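Local coordinates for protein isoprenyl transferase (Campylobacter jejuni, PDB 3UGS) that probably condenses isopentenyl diphosphate with an allylic diphosphate such as farnesyl diphosphate to build undecaprenyl diphosphate, working as a magnesium-dependent homodimer, at residues A[4-12]-A[213-221]. Sequence-based numbering, arbitrary orientation.
Sequences MNELKHLAV and IKEFRNRER
Asn5 reaches across to the C-terminal part of helix 206-218 and the residues that follow it, and hydrogen-bonds to three backbone carbonyls there. Its ND2 donates both hydrogens: one to Phe216 O at 2.7 Å, lying in the amide plane, the other to Arg219 O at 2.7 Å, tilted 18° out of that plane. These two bonds fix the rotation of the amide, while the backbone Asn5 N donates to Arg217 O (3.1 Å, nearly straight at 165°). An asparagine suits the place because its short amide also offers OD1, which takes a hydrogen from a water 2.6 Å away; the same water accepts from Arg221 N.

Next to this polar cluster, further along the segment toward strand 9-14, the packing is tight and apolar, as befits the buried Leu7 and Phe216. Leu7, with CG anti to the backbone N (chi1 170°), brings CB to 3.3 Å from Phe216 CE2, and its CD2 lies 3.5 Å from Phe216 CD2, with Ile213 CG1 also near. Glu6 O lies near the ring plane at the edge, 3.5 Å from Phe216 CZ, where the C-H groups carry partial positive charge.

In this cis-prenyltransferase fold, strand 9-14 is one of the two middle strands of the parallel sheet, and the contact joins the lead-in to it with the last helix of the chain; Leu7 also rests on Ile51 and Leu171.

Toward solvent the fit slackens. Met4 merely brings CB near Arg217 O, its thioether leading away, and the extended Arg217 chain passes Asn5 O loosely.

Arg221 crosses the Asn5 side chain obliquely, its CG 3.6 Å from Asn5 ND2 and its guanidinium held beyond by Asp170 and Tyr191 O; Arg219 turns away to Ile194 O and Glu193, a probable magnesium ligand.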
loop_
_atom_site.group_PDB
_atom_site.type_symbol
_atom_site.label_atom_id
_atom_site.label_comp_id
_atom_site.label_asym_id
_atom_site.label_seq_id
_atom_site.Cartn_x
_atom_site.Cartn_y
_atom_site.Cartn_z
ATOM N N MET A 4 -13.796 -11.219 -16.212
ATOM C CA MET A 4 -13.825 -12.110 -15.029
ATOM C C MET A 4 -13.739 -11.285 -13.741
ATOM O O MET A 4 -14.624 -11.380 -12.879
ATOM C CB MET A 4 -12.713 -13.165 -15.081
ATOM C CG MET A 4 -12.931 -14.197 -16.159
ATOM S SD MET A 4 -12.475 -15.896 -15.724
ATOM C CE MET A 4 -12.997 -16.754 -17.231
ATOM N N ASN A 5 -12.694 -10.485 -13.616
ATOM C CA ASN A 5 -12.578 -9.586 -12.443
ATOM C C ASN A 5 -13.579 -8.449 -12.476
ATOM O O ASN A 5 -13.704 -7.747 -13.456
ATOM C CB ASN A 5 -11.194 -8.940 -12.308
ATOM C CG ASN A 5 -10.101 -9.946 -12.111
ATOM O OD1 ASN A 5 -10.310 -11.031 -11.578
ATOM N ND2 ASN A 5 -8.932 -9.605 -12.579
ATOM N N GLU A 6 -14.246 -8.214 -11.375
ATOM C CA GLU A 6 -15.084 -7.053 -11.336
ATOM C C GLU A 6 -14.358 -5.889 -10.711
ATOM O O GLU A 6 -13.533 -6.025 -9.853
ATOM C CB GLU A 6 -16.396 -7.349 -10.676
ATOM C CG GLU A 6 -17.389 -6.227 -10.759
ATOM C CD GLU A 6 -18.707 -6.625 -10.173
ATOM O OE1 GLU A 6 -18.709 -7.635 -9.428
ATOM O OE2 GLU A 6 -19.727 -5.949 -10.466
ATOM N N LEU A 7 -14.658 -4.718 -11.199
ATOM C CA LEU A 7 -14.022 -3.529 -10.767
ATOM C C LEU A 7 -15.058 -2.550 -10.220
ATOM O O LEU A 7 -15.695 -1.846 -10.909
ATOM C CB LEU A 7 -13.217 -2.998 -11.923
ATOM C CG LEU A 7 -12.561 -1.663 -11.975
ATOM C CD1 LEU A 7 -12.294 -0.989 -10.665
ATOM C CD2 LEU A 7 -11.413 -1.624 -12.928
ATOM N N LYS A 8 -15.177 -2.546 -8.925
ATOM C CA LYS A 8 -16.219 -1.778 -8.217
ATOM C C LYS A 8 -15.695 -0.422 -7.773
ATOM O O LYS A 8 -16.457 0.534 -7.555
ATOM C CB LYS A 8 -16.742 -2.509 -6.971
ATOM C CG LYS A 8 -17.425 -3.840 -7.180
ATOM N N HIS A 9 -14.393 -0.393 -7.589
ATOM C CA HIS A 9 -13.708 0.730 -6.930
ATOM C C HIS A 9 -12.412 1.006 -7.596
ATOM O O HIS A 9 -11.471 0.259 -7.506
ATOM C CB HIS A 9 -13.496 0.459 -5.456
ATOM C CG HIS A 9 -12.988 1.626 -4.677
ATOM N ND1 HIS A 9 -12.693 1.535 -3.354
ATOM C CD2 HIS A 9 -12.710 2.917 -5.045
ATOM C CE1 HIS A 9 -12.265 2.730 -2.897
ATOM N NE2 HIS A 9 -12.266 3.581 -3.930
ATOM N N LEU A 10 -12.414 2.121 -8.286
ATOM C CA LEU A 10 -11.254 2.636 -8.978
ATOM C C LEU A 10 -10.686 3.813 -8.209
ATOM O O LEU A 10 -11.410 4.769 -7.893
ATOM C CB LEU A 10 -11.629 3.064 -10.383
ATOM C CG LEU A 10 -10.525 3.730 -11.223
ATOM C CD1 LEU A 10 -9.315 2.838 -11.467
ATOM C CD2 LEU A 10 -11.125 4.195 -12.550
ATOM N N ALA A 11 -9.400 3.727 -7.907
ATOM C CA ALA A 11 -8.682 4.833 -7.246
ATOM C C ALA A 11 -7.629 5.426 -8.179
ATOM O O ALA A 11 -6.916 4.713 -8.916
ATOM C CB ALA A 11 -8.047 4.402 -5.936
ATOM N N VAL A 12 -7.527 6.751 -8.101
ATOM C CA VAL A 12 -6.660 7.506 -8.972
ATOM C C VAL A 12 -5.865 8.559 -8.242
ATOM O O VAL A 12 -6.403 9.366 -7.461
ATOM C CB VAL A 12 -7.462 8.188 -10.096
ATOM C CG1 VAL A 12 -6.553 9.062 -10.945
ATOM C CG2 VAL A 12 -8.166 7.148 -10.955
ATOM N N ILE A 213 -8.787 -0.804 -18.030
ATOM C CA ILE A 213 -9.874 -1.535 -17.373
ATOM C C ILE A 213 -9.976 -3.002 -17.849
ATOM O O ILE A 213 -10.195 -3.916 -17.072
ATOM C CB ILE A 213 -11.230 -0.830 -17.531
ATOM C CG1 ILE A 213 -11.362 0.249 -16.463
ATOM C CG2 ILE A 213 -12.372 -1.821 -17.402
ATOM C CD1 ILE A 213 -12.314 1.368 -16.816
ATOM N N LYS A 214 -9.863 -3.182 -19.153
ATOM C CA LYS A 214 -9.955 -4.535 -19.791
ATOM C C LYS A 214 -8.779 -5.386 -19.271
ATOM O O LYS A 214 -8.893 -6.537 -18.892
ATOM C CB LYS A 214 -9.910 -4.484 -21.335
ATOM N N GLU A 215 -7.642 -4.741 -19.229
ATOM C CA GLU A 215 -6.436 -5.366 -18.742
ATOM C C GLU A 215 -6.608 -5.899 -17.303
ATOM O O GLU A 215 -6.308 -7.063 -16.984
ATOM C CB GLU A 215 -5.266 -4.380 -18.798
ATOM C CG GLU A 215 -3.933 -4.974 -18.370
ATOM N N PHE A 216 -7.065 -5.005 -16.437
ATOM C CA PHE A 216 -7.361 -5.354 -15.045
ATOM C C PHE A 216 -8.357 -6.527 -14.940
ATOM O O PHE A 216 -8.252 -7.389 -14.052
ATOM C CB PHE A 216 -7.924 -4.153 -14.247
ATOM C CG PHE A 216 -8.732 -4.570 -13.050
ATOM C CD1 PHE A 216 -8.108 -4.802 -11.813
ATOM C CD2 PHE A 216 -10.086 -4.823 -13.172
ATOM C CE1 PHE A 216 -8.848 -5.231 -10.732
ATOM C CE2 PHE A 216 -10.828 -5.268 -12.094
ATOM C CZ PHE A 216 -10.218 -5.454 -10.879
ATOM N N ARG A 217 -9.326 -6.553 -15.836
ATOM C CA ARG A 217 -10.354 -7.614 -15.786
ATOM C C ARG A 217 -9.820 -8.989 -16.082
ATOM O O ARG A 217 -10.375 -9.971 -15.645
ATOM C CB ARG A 217 -11.497 -7.376 -16.741
ATOM C CG ARG A 217 -12.091 -6.034 -16.598
ATOM C CD ARG A 217 -13.493 -6.081 -17.068
ATOM N NE ARG A 217 -14.201 -5.040 -16.353
ATOM C CZ ARG A 217 -15.182 -4.331 -16.876
ATOM N NH1 ARG A 217 -15.782 -3.391 -16.178
ATOM N NH2 ARG A 217 -15.549 -4.558 -18.127
ATOM N N ASN A 218 -8.742 -9.031 -16.823
ATOM C CA ASN A 218 -8.146 -10.328 -17.225
ATOM C C ASN A 218 -6.938 -10.749 -16.442
ATOM O O ASN A 218 -6.354 -11.815 -16.685
ATOM C CB ASN A 218 -7.804 -10.329 -18.712
ATOM C CG ASN A 218 -9.043 -10.334 -19.578
ATOM O OD1 ASN A 218 -10.092 -10.869 -19.178
ATOM N ND2 ASN A 218 -8.953 -9.707 -20.746
ATOM N N ARG A 219 -6.550 -9.886 -15.519
ATOM C CA ARG A 219 -5.403 -10.169 -14.637
ATOM C C ARG A 219 -5.827 -11.250 -13.657
ATOM O O ARG A 219 -6.972 -11.267 -13.232
ATOM C CB ARG A 219 -4.981 -8.938 -13.821
ATOM C CG ARG A 219 -3.846 -8.115 -14.414
ATOM C CD ARG A 219 -3.498 -6.953 -13.479
ATOM N NE ARG A 219 -2.847 -5.859 -14.199
ATOM C CZ ARG A 219 -2.449 -4.711 -13.650
ATOM N NH1 ARG A 219 -2.609 -4.490 -12.364
ATOM N NH2 ARG A 219 -1.873 -3.778 -14.380
ATOM N N GLU A 220 -4.897 -12.123 -13.276
ATOM C CA GLU A 220 -5.214 -13.169 -12.241
ATOM C C GLU A 220 -5.237 -12.570 -10.818
ATOM O O GLU A 220 -4.242 -12.117 -10.307
ATOM C CB GLU A 220 -4.282 -14.388 -12.305
ATOM N N ARG A 221 -6.402 -12.562 -10.197
ATOM C CA ARG A 221 -6.518 -12.074 -8.803
ATOM C C ARG A 221 -6.767 -13.201 -7.857
ATOM O O ARG A 221 -7.814 -13.786 -7.882
ATOM C CB ARG A 221 -7.601 -11.027 -8.611
ATOM C CG ARG A 221 -7.339 -9.751 -9.348
ATOM C CD ARG A 221 -8.334 -8.699 -8.923
ATOM N NE ARG A 221 -7.915 -7.993 -7.713
ATOM C CZ ARG A 221 -8.714 -7.213 -6.992
ATOM N NH1 ARG A 221 -9.991 -7.046 -7.318
ATOM N NH2 ARG A 221 -8.238 -6.581 -5.935
HETATM O O HOH W 1 -8.850 -13.190 -11.262
#